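Local coordinates for testis-expressed protein 101 (Mus musculus, PDB 7BPS) that takes part in fertilization by controlling the binding of sperm to the zona pellucida and the migration of spermatozoa into the oviduct, probably through ADAM3, at residues 6-11 against 56-61; 69-74 against 81-86; 146-151 against 159-164. One frame throughout, in Å; residues are numbered along the deposited sequence.

Overall arrangement
From the N terminus, contact 1 comes first: strand 6-16 pairs with strand 52-61, closing a loop of 44 residues that takes in strands 29-31 and 37-46. The chain then runs into strand 68-72, which turns back along strand 80-88 in the hairpin of contact 2, in the same antiparallel sheet of the first Ly6/uPAR domain. Contact 3 is a second hairpin, strands 143-152 and 158-163, in the second domain; it rests on strands 37-46 and 52-61, so the domains pack together there. The three follow in series, without nesting or crossing. Centre to centre, contact 2 is about 17 Å from contact 3, and contact 1 is about 25 Å from contact 3.

Contact 1: 6-11 against 56-61; sequences YCQVSQ and ASKSCV
Gln-8 and Lys-58 both set CG anti to the carbonyl carbon (chi1 -73° and -70°) and stay extended beyond it; from neighbouring strands they lie next to each other and point the same way. Lys-58 CD packs on Gln-8 CB at 3.7 Å, and farther out Lys-58 NZ hydrogen-bonds to Gln-8 OE1 at 2.8 Å, coming from well above the amide carbonyl plane. The backbone carbonyls of Trp-25, Asn-94 and Lys-96 also lie within hydrogen-bonding range of NZ: four acceptors for three N-H, so at least one hydrogen must be shared, a setting that would favour a charged amine. The backbones pair antiparallel here, Ser-10 with Lys-58: Ser-10 N to Lys-58 O is 3.0 Å, and the return bond from Lys-58 N to Ser-10 O is nearly straight. These strands belong to the disulfide-pinned sheet of the first Ly6/uPAR domain, a three-finger fold. At the disulfide end Cys-7 CB rests 4.0 Å from Cys-60 SG, but the two are not bonded to each other; Cys-7 is joined to Cys-38 and Cys-60 to Cys-32. Between the two ends, Val-9 CA comes within 3.2 Å of Lys-58 O in a CA-H...O contact. Ser-10 OG, wedged between its own N and carbonyl carbon (chi1 49°), hydrogen-bonds to Ser-27 OG and, at 2.7 Å, to a water that also reaches Ala-56 O weakly.

Contact 2: 69-74 against 81-86; sequences TFIQYT and AISYSN
Thr-69 opens the pairing with Ser-85: Thr-69 N donates to Ser-85 O at 2.7 Å and Thr-69 O accepts from Ser-85 N. A water joins Thr-69 OG1 to Ser-85 O. Next, Phe-70 holds CG anti to its backbone N (chi1 172°) and brings ring atom CE2 to 3.6 Å from Ile-82 CG2, an oblique meeting on the more exposed face of the hairpin. Ile-71 and Ser-83 then make a hydrogen-bonded pair, with Ile-71 O taking Ser-83 N at 2.8 Å. Gln-72 returns to the Phe-70 face, where the aliphatic part of its extended chain crosses Ile-82 at a slant, Gln-72 CG to Ile-82 CG1 at 4.0 Å. At Tyr-73 the register slips by one: Tyr-73 and Thr-74 both face Ala-81, a classic beta bulge. Tyr-73 N bonds to Ala-81 O, whereas the bond from Ala-81 N to Thr-74 O is long and weak. In Tyr-73 CG is anti to the carbonyl carbon (chi1 -58°), and from there the ring reaches back toward Ser-83, its edge to Ala-81 and Ser-83, while Ile-71 CG2 sits 3.4 Å above the ring centre. Tyr-73 OH and Ser-83 OG are 2.6 Å apart in a hydrogen bond. Leu-43 and Val-180 pack beside this pair. A second water hydrogen-bonds to Ser-83 OG and Thr-69 O. Ser-83 OG thus links the phenol of the buried tyrosine to a water, and through it to the backbone at Thr-69 O.

Contact 3: 146-151 against 159-164; sequences QGRLEF and TVQVKG
Leu-149 and Val-160 form the tight part of this hairpin, a hydrogen-bonded antiparallel pair in which Leu-149 N gives to Val-160 O at 2.8 Å and Leu-149 O receives Val-160 N at 2.9 Å. Their CB atoms are 4.2 Å apart on the buried face. Beside them Phe-151 sets CG anti to its carbonyl carbon (chi1 -61°), and the rim atom CE2 meets Val-160 CG2 at 3.7 Å, the methyl lying near the ring plane. Gly-147 pairs with Val-162, whose side chain is on this same face, with Gly-147 N to Val-162 O at 2.8 Å; having no side chain, the glycine brings only backbone to the valine. The other face is looser and more polar: Gln-146, Arg-148, Gln-161 and Lys-163 are partly exposed and Glu-150 is exposed. The Arg-148 chain bends at chi3 (-101°), which turns NE aside, and Gln-161 CB lies over one face of the guanidinium, 3.8 Å from Arg-148 NH2. That NH2 is a donor to Gly-127 O, which ties the arginine to the neighbouring loop. Farther along, Gln-146 and Lys-163 cross at about a right angle, touching through their aliphatic parts, CG to CG at 4.0 Å. The hairpin is part of the second Ly6/uPAR domain. Strand 143-152 is flanked by strand 183-193, and strand 158-163 by strand 119-126, while the buried face of the hairpin looks onto the first domain: Leu-149 and Val-162 touch Ile-45, Phe-151 touches Leu-43 and Leu-55, and Val-160 touches Val-53, residues of strands 37-46 and 52-61.

Contact 1: 6-11 against 56-61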
loop_
_atom_site.group_PDB
_atom_site.type_symbol
_atom_site.label_atom_id
_atom_site.label_comp_id
_atom_site.label_asym_id
_atom_site.label_seq_id
_atom_site.Cartn_x
_atom_site.Cartn_y
_atom_site.Cartn_z
ATOM N N TYR A 6 -19.543 -14.644 -8.794
ATOM C CA TYR A 6 -18.282 -15.223 -8.245
ATOM C C TYR A 6 -17.130 -14.220 -8.417
ATOM O O TYR A 6 -16.982 -13.626 -9.510
ATOM C CB TYR A 6 -17.915 -16.560 -8.899
ATOM C CG TYR A 6 -18.850 -17.699 -8.576
ATOM C CD1 TYR A 6 -18.601 -18.563 -7.513
ATOM C CD2 TYR A 6 -20.001 -17.908 -9.322
ATOM C CE1 TYR A 6 -19.464 -19.605 -7.211
ATOM C CE2 TYR A 6 -20.872 -18.948 -9.034
ATOM C CZ TYR A 6 -20.607 -19.793 -7.971
ATOM O OH TYR A 6 -21.467 -20.811 -7.685
ATOM N N CYS A 7 -16.317 -14.075 -7.368
ATOM C CA CYS A 7 -15.099 -13.225 -7.330
ATOM C C CYS A 7 -13.930 -14.009 -6.754
ATOM O O CYS A 7 -14.156 -14.883 -5.909
ATOM C CB CYS A 7 -15.337 -11.998 -6.468
ATOM S SG CYS A 7 -16.690 -10.961 -7.077
ATOM N N GLN A 8 -12.702 -13.708 -7.174
ATOM C CA GLN A 8 -11.494 -14.133 -6.424
ATOM C C GLN A 8 -11.544 -13.486 -5.037
ATOM O O GLN A 8 -12.081 -12.335 -4.908
ATOM C CB GLN A 8 -10.245 -13.770 -7.205
ATOM C CG GLN A 8 -10.039 -14.668 -8.417
ATOM C CD GLN A 8 -8.655 -14.504 -8.992
ATOM O OE1 GLN A 8 -7.740 -14.076 -8.289
ATOM N NE2 GLN A 8 -8.494 -14.813 -10.273
ATOM N N VAL A 9 -11.119 -14.230 -4.013
ATOM C CA VAL A 9 -11.131 -13.778 -2.587
ATOM C C VAL A 9 -9.786 -14.159 -1.937
ATOM O O VAL A 9 -9.324 -15.311 -2.095
ATOM C CB VAL A 9 -12.333 -14.357 -1.819
ATOM C CG1 VAL A 9 -12.369 -13.898 -0.367
ATOM C CG2 VAL A 9 -13.647 -14.006 -2.511
ATOM N N SER A 10 -9.140 -13.180 -1.310
ATOM C CA SER A 10 -7.860 -13.321 -0.581
ATOM C C SER A 10 -7.557 -12.009 0.137
ATOM O O SER A 10 -7.892 -10.945 -0.398
ATOM C CB SER A 10 -6.733 -13.741 -1.477
ATOM O OG SER A 10 -6.699 -12.930 -2.620
ATOM N N GLN A 11 -7.016 -12.126 1.342
ATOM C CA GLN A 11 -6.462 -10.998 2.117
ATOM C C GLN A 11 -5.059 -11.439 2.500
ATOM O O GLN A 11 -4.973 -12.499 3.148
ATOM C CB GLN A 11 -7.345 -10.674 3.328
ATOM C CG GLN A 11 -8.723 -10.120 2.951
ATOM C CD GLN A 11 -9.756 -11.156 2.556
ATOM O OE1 GLN A 11 -9.895 -12.181 3.201
ATOM N NE2 GLN A 11 -10.460 -10.922 1.457
ATOM N N ALA A 56 -2.713 -6.702 -0.072
ATOM C CA ALA A 56 -3.448 -7.183 -1.262
ATOM C C ALA A 56 -4.791 -7.790 -0.835
ATOM O O ALA A 56 -4.816 -8.777 -0.050
ATOM C CB ALA A 56 -2.613 -8.174 -2.043
ATOM N N SER A 57 -5.867 -7.215 -1.368
ATOM C CA SER A 57 -7.266 -7.604 -1.099
ATOM C C SER A 57 -7.988 -7.964 -2.401
ATOM O O SER A 57 -7.975 -7.150 -3.329
ATOM C CB SER A 57 -7.988 -6.515 -0.396
ATOM O OG SER A 57 -9.352 -6.828 -0.363
ATOM N N LYS A 58 -8.607 -9.146 -2.432
ATOM C CA LYS A 58 -9.637 -9.531 -3.424
ATOM C C LYS A 58 -10.893 -9.979 -2.666
ATOM O O LYS A 58 -10.764 -10.696 -1.670
ATOM C CB LYS A 58 -9.094 -10.610 -4.349
ATOM C CG LYS A 58 -8.021 -10.120 -5.305
ATOM C CD LYS A 58 -7.807 -11.055 -6.468
ATOM C CE LYS A 58 -6.638 -10.645 -7.341
ATOM N NZ LYS A 58 -6.502 -11.557 -8.501
ATOM N N SER A 59 -12.071 -9.526 -3.099
ATOM C CA SER A 59 -13.353 -9.832 -2.421
ATOM C C SER A 59 -14.569 -9.480 -3.281
ATOM O O SER A 59 -14.465 -8.766 -4.318
ATOM C CB SER A 59 -13.429 -9.156 -1.072
ATOM O OG SER A 59 -13.632 -7.763 -1.191
ATOM N N CYS A 60 -15.692 -10.036 -2.847
ATOM C CA CYS A 60 -17.055 -9.547 -3.123
ATOM C C CYS A 60 -17.219 -8.227 -2.398
ATOM O O CYS A 60 -16.689 -8.103 -1.311
ATOM C CB CYS A 60 -18.083 -10.548 -2.631
ATOM S SG CYS A 60 -17.860 -12.168 -3.405
ATOM N N VAL A 61 -17.930 -7.283 -2.998
ATOM C CA VAL A 61 -18.198 -5.968 -2.354
ATOM C C VAL A 61 -19.545 -5.451 -2.871
ATOM O O VAL A 61 -19.917 -5.809 -4.003
ATOM C CB VAL A 61 -16.994 -5.035 -2.598
ATOM C CG1 VAL A 61 -16.822 -4.706 -4.079
ATOM C CG2 VAL A 61 -17.060 -3.782 -1.732
HETATM O O HOH W 1 -5.305 -10.632 -2.165
#

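Contact 2: 69-74 against 81-86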
loop_
_atom_site.group_PDB
_atom_site.type_symbol
_atom_site.label_atom_id
_atom_site.label_comp_id
_atom_site.label_asym_id
_atom_site.label_seq_id
_atom_site.Cartn_x
_atom_site.Cartn_y
_atom_site.Cartn_z
ATOM N N THR A 69 -8.488 2.482 -10.557
ATOM C CA THR A 69 -7.757 3.621 -9.947
ATOM C C THR A 69 -6.303 3.230 -9.678
ATOM O O THR A 69 -6.065 2.217 -9.005
ATOM C CB THR A 69 -8.493 4.075 -8.687
ATOM O OG1 THR A 69 -9.838 4.385 -9.061
ATOM C CG2 THR A 69 -7.841 5.273 -8.034
ATOM N N PHE A 70 -5.355 3.988 -10.222
ATOM C CA PHE A 70 -3.904 3.882 -9.916
ATOM C C PHE A 70 -3.484 5.171 -9.209
ATOM O O PHE A 70 -3.675 6.239 -9.779
ATOM C CB PHE A 70 -3.059 3.656 -11.178
ATOM C CG PHE A 70 -1.578 3.728 -10.909
ATOM C CD1 PHE A 70 -0.916 4.959 -10.871
ATOM C CD2 PHE A 70 -0.853 2.577 -10.631
ATOM C CE1 PHE A 70 0.446 5.034 -10.603
ATOM C CE2 PHE A 70 0.510 2.652 -10.375
ATOM C CZ PHE A 70 1.156 3.879 -10.359
ATOM N N ILE A 71 -2.920 5.086 -8.004
ATOM C CA ILE A 71 -2.474 6.287 -7.251
ATOM C C ILE A 71 -1.020 6.092 -6.811
ATOM O O ILE A 71 -0.685 5.043 -6.227
ATOM C CB ILE A 71 -3.402 6.578 -6.059
ATOM C CG1 ILE A 71 -4.827 6.855 -6.528
ATOM C CG2 ILE A 71 -2.865 7.728 -5.214
ATOM C CD1 ILE A 71 -5.849 6.870 -5.415
ATOM N N GLN A 72 -0.214 7.120 -7.038
ATOM C CA GLN A 72 1.070 7.322 -6.336
ATOM C C GLN A 72 0.843 8.383 -5.261
ATOM O O GLN A 72 0.647 9.574 -5.606
ATOM C CB GLN A 72 2.165 7.705 -7.328
ATOM C CG GLN A 72 3.487 7.953 -6.637
ATOM C CD GLN A 72 4.635 7.967 -7.602
ATOM O OE1 GLN A 72 5.357 6.976 -7.747
ATOM N NE2 GLN A 72 4.825 9.128 -8.221
ATOM N N TYR A 73 0.837 7.973 -3.998
ATOM C CA TYR A 73 0.532 8.873 -2.855
ATOM C C TYR A 73 1.754 9.751 -2.629
ATOM O O TYR A 73 1.631 10.958 -2.506
ATOM C CB TYR A 73 0.135 8.060 -1.618
ATOM C CG TYR A 73 -1.047 7.160 -1.858
ATOM C CD1 TYR A 73 -2.323 7.590 -1.543
ATOM C CD2 TYR A 73 -0.909 5.900 -2.414
ATOM C CE1 TYR A 73 -3.433 6.802 -1.790
ATOM C CE2 TYR A 73 -2.014 5.103 -2.670
ATOM C CZ TYR A 73 -3.282 5.550 -2.341
ATOM O OH TYR A 73 -4.414 4.821 -2.583
ATOM N N THR A 74 2.918 9.120 -2.627
ATOM C CA THR A 74 4.218 9.756 -2.339
ATOM C C THR A 74 5.237 9.223 -3.349
ATOM O O THR A 74 5.251 8.016 -3.600
ATOM C CB THR A 74 4.645 9.503 -0.888
ATOM O OG1 THR A 74 3.732 10.082 0.052
ATOM C CG2 THR A 74 6.034 10.044 -0.628
ATOM N N ALA A 81 4.675 5.202 -1.870
ATOM C CA ALA A 81 3.396 4.512 -1.628
ATOM C C ALA A 81 2.585 4.573 -2.919
ATOM O O ALA A 81 2.433 5.676 -3.465
ATOM C CB ALA A 81 2.706 5.123 -0.432
ATOM N N ILE A 82 2.125 3.417 -3.407
ATOM C CA ILE A 82 1.387 3.274 -4.693
ATOM C C ILE A 82 0.242 2.274 -4.509
ATOM O O ILE A 82 0.465 1.243 -3.853
ATOM C CB ILE A 82 2.343 2.802 -5.795
ATOM C CG1 ILE A 82 3.257 3.942 -6.243
ATOM C CG2 ILE A 82 1.567 2.194 -6.954
ATOM C CD1 ILE A 82 4.344 3.519 -7.236
ATOM N N SER A 83 -0.927 2.533 -5.104
ATOM C CA SER A 83 -2.058 1.573 -5.072
ATOM C C SER A 83 -2.635 1.361 -6.466
ATOM O O SER A 83 -2.583 2.286 -7.298
ATOM C CB SER A 83 -3.120 1.967 -4.070
ATOM O OG SER A 83 -3.809 3.117 -4.496
ATOM N N TYR A 84 -3.134 0.153 -6.688
ATOM C CA TYR A 84 -4.007 -0.236 -7.816
ATOM C C TYR A 84 -5.303 -0.818 -7.260
ATOM O O TYR A 84 -5.209 -1.711 -6.409
ATOM C CB TYR A 84 -3.301 -1.274 -8.673
ATOM C CG TYR A 84 -4.202 -2.005 -9.630
ATOM C CD1 TYR A 84 -4.459 -1.526 -10.907
ATOM C CD2 TYR A 84 -4.802 -3.180 -9.241
ATOM C CE1 TYR A 84 -5.268 -2.231 -11.782
ATOM C CE2 TYR A 84 -5.621 -3.883 -10.095
ATOM C CZ TYR A 84 -5.849 -3.417 -11.372
ATOM O OH TYR A 84 -6.657 -4.152 -12.184
ATOM N N SER A 85 -6.457 -0.320 -7.722
ATOM C CA SER A 85 -7.803 -0.773 -7.309
ATOM C C SER A 85 -8.699 -0.903 -8.543
ATOM O O SER A 85 -8.951 0.107 -9.253
ATOM C CB SER A 85 -8.392 0.133 -6.279
ATOM O OG SER A 85 -9.565 -0.446 -5.695
ATOM N N ASN A 86 -9.149 -2.131 -8.792
ATOM C CA ASN A 86 -10.052 -2.476 -9.906
ATOM C C ASN A 86 -11.322 -3.080 -9.311
ATOM O O ASN A 86 -11.280 -4.240 -8.893
ATOM C CB ASN A 86 -9.375 -3.413 -10.900
ATOM C CG ASN A 86 -10.359 -3.923 -11.928
ATOM O OD1 ASN A 86 -11.405 -3.321 -12.151
ATOM N ND2 ASN A 86 -10.074 -5.079 -12.496
HETATM O O HOH W 2 -5.808 2.756 -6.095
HETATM O O HOH W 3 -11.300 2.151 -8.505
#

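Contact 3: 146-151 against 159-164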
loop_
_atom_site.group_PDB
_atom_site.type_symbol
_atom_site.label_atom_id
_atom_site.label_comp_id
_atom_site.label_asym_id
_atom_site.label_seq_id
_atom_site.Cartn_x
_atom_site.Cartn_y
_atom_site.Cartn_z
ATOM N N GLN A 146 8.848 9.616 10.519
ATOM C CA GLN A 146 8.581 8.421 11.363
ATOM C C GLN A 146 7.068 8.327 11.526
ATOM O O GLN A 146 6.513 9.180 12.230
ATOM C CB GLN A 146 9.269 8.532 12.731
ATOM C CG GLN A 146 10.775 8.772 12.637
ATOM C CD GLN A 146 11.099 10.245 12.599
ATOM O OE1 GLN A 146 10.442 11.028 13.268
ATOM N NE2 GLN A 146 12.098 10.637 11.822
ATOM N N GLY A 147 6.430 7.384 10.839
ATOM C CA GLY A 147 4.970 7.285 10.781
ATOM C C GLY A 147 4.450 5.890 11.072
ATOM O O GLY A 147 5.235 4.904 11.070
ATOM N N ARG A 148 3.142 5.832 11.283
ATOM C CA ARG A 148 2.363 4.600 11.541
ATOM C C ARG A 148 1.109 4.710 10.686
ATOM O O ARG A 148 0.454 5.768 10.706
ATOM C CB ARG A 148 2.141 4.426 13.054
ATOM C CG ARG A 148 1.370 3.188 13.483
ATOM C CD ARG A 148 1.711 2.747 14.900
ATOM N NE ARG A 148 2.647 1.626 14.838
ATOM C CZ ARG A 148 3.922 1.631 15.240
ATOM N NH1 ARG A 148 4.490 2.695 15.785
ATOM N NH2 ARG A 148 4.626 0.521 15.128
ATOM N N LEU A 149 0.842 3.666 9.900
ATOM C CA LEU A 149 -0.356 3.557 9.057
ATOM C C LEU A 149 -1.240 2.485 9.664
ATOM O O LEU A 149 -0.764 1.370 9.807
ATOM C CB LEU A 149 0.034 3.224 7.619
ATOM C CG LEU A 149 0.914 4.268 6.935
ATOM C CD1 LEU A 149 1.167 3.860 5.496
ATOM C CD2 LEU A 149 0.308 5.664 7.006
ATOM N N GLU A 150 -2.477 2.858 9.980
ATOM C CA GLU A 150 -3.526 1.988 10.569
ATOM C C GLU A 150 -4.498 1.628 9.444
ATOM O O GLU A 150 -5.114 2.555 8.891
ATOM C CB GLU A 150 -4.193 2.817 11.668
ATOM C CG GLU A 150 -4.643 2.055 12.859
ATOM C CD GLU A 150 -3.450 1.517 13.606
ATOM O OE1 GLU A 150 -2.557 2.340 14.012
ATOM O OE2 GLU A 150 -3.416 0.263 13.763
ATOM N N PHE A 151 -4.602 0.363 9.065
ATOM C CA PHE A 151 -5.568 -0.115 8.045
ATOM C C PHE A 151 -6.683 -0.929 8.701
ATOM O O PHE A 151 -6.403 -1.701 9.633
ATOM C CB PHE A 151 -4.863 -0.937 6.979
ATOM C CG PHE A 151 -3.822 -0.154 6.229
ATOM C CD1 PHE A 151 -4.170 0.576 5.115
ATOM C CD2 PHE A 151 -2.501 -0.174 6.635
ATOM C CE1 PHE A 151 -3.199 1.260 4.407
ATOM C CE2 PHE A 151 -1.531 0.500 5.915
ATOM C CZ PHE A 151 -1.880 1.224 4.812
ATOM N N THR A 159 -1.201 -2.649 10.905
ATOM C CA THR A 159 -0.369 -1.430 11.057
ATOM C C THR A 159 0.950 -1.614 10.287
ATOM O O THR A 159 1.527 -2.737 10.283
ATOM C CB THR A 159 0.146 -1.106 12.467
ATOM O OG1 THR A 159 0.243 -2.274 13.273
ATOM C CG2 THR A 159 -0.656 -0.066 13.182
ATOM N N VAL A 160 1.443 -0.509 9.756
ATOM C CA VAL A 160 2.723 -0.419 9.030
ATOM C C VAL A 160 3.505 0.716 9.670
ATOM O O VAL A 160 2.961 1.846 9.758
ATOM C CB VAL A 160 2.497 -0.211 7.532
ATOM C CG1 VAL A 160 3.825 -0.181 6.793
ATOM C CG2 VAL A 160 1.574 -1.279 6.956
ATOM N N GLN A 161 4.701 0.409 10.158
ATOM C CA GLN A 161 5.653 1.450 10.589
ATOM C C GLN A 161 6.568 1.789 9.397
ATOM O O GLN A 161 7.058 0.840 8.714
ATOM C CB GLN A 161 6.416 0.975 11.811
ATOM C CG GLN A 161 7.415 2.011 12.269
ATOM C CD GLN A 161 7.821 1.840 13.707
ATOM O OE1 GLN A 161 7.771 2.793 14.473
ATOM N NE2 GLN A 161 8.234 0.643 14.068
ATOM N N VAL A 162 6.739 3.091 9.146
ATOM C CA VAL A 162 7.511 3.626 7.995
ATOM C C VAL A 162 8.374 4.779 8.497
ATOM O O VAL A 162 7.810 5.796 9.013
ATOM C CB VAL A 162 6.593 4.092 6.859
ATOM C CG1 VAL A 162 7.422 4.535 5.659
ATOM C CG2 VAL A 162 5.600 3.036 6.447
ATOM N N LYS A 163 9.691 4.644 8.338
ATOM C CA LYS A 163 10.655 5.741 8.635
ATOM C C LYS A 163 11.544 5.968 7.425
ATOM O O LYS A 163 11.904 4.964 6.776
ATOM C CB LYS A 163 11.518 5.396 9.849
ATOM C CG LYS A 163 10.726 5.067 11.109
ATOM C CD LYS A 163 11.596 4.770 12.283
ATOM C CE LYS A 163 10.799 4.454 13.526
ATOM N NZ LYS A 163 11.683 4.572 14.699
ATOM N N GLY A 164 11.913 7.221 7.157
ATOM C CA GLY A 164 12.958 7.503 6.161
ATOM C C GLY A 164 12.941 8.932 5.672
ATOM O O GLY A 164 12.020 9.687 6.063
#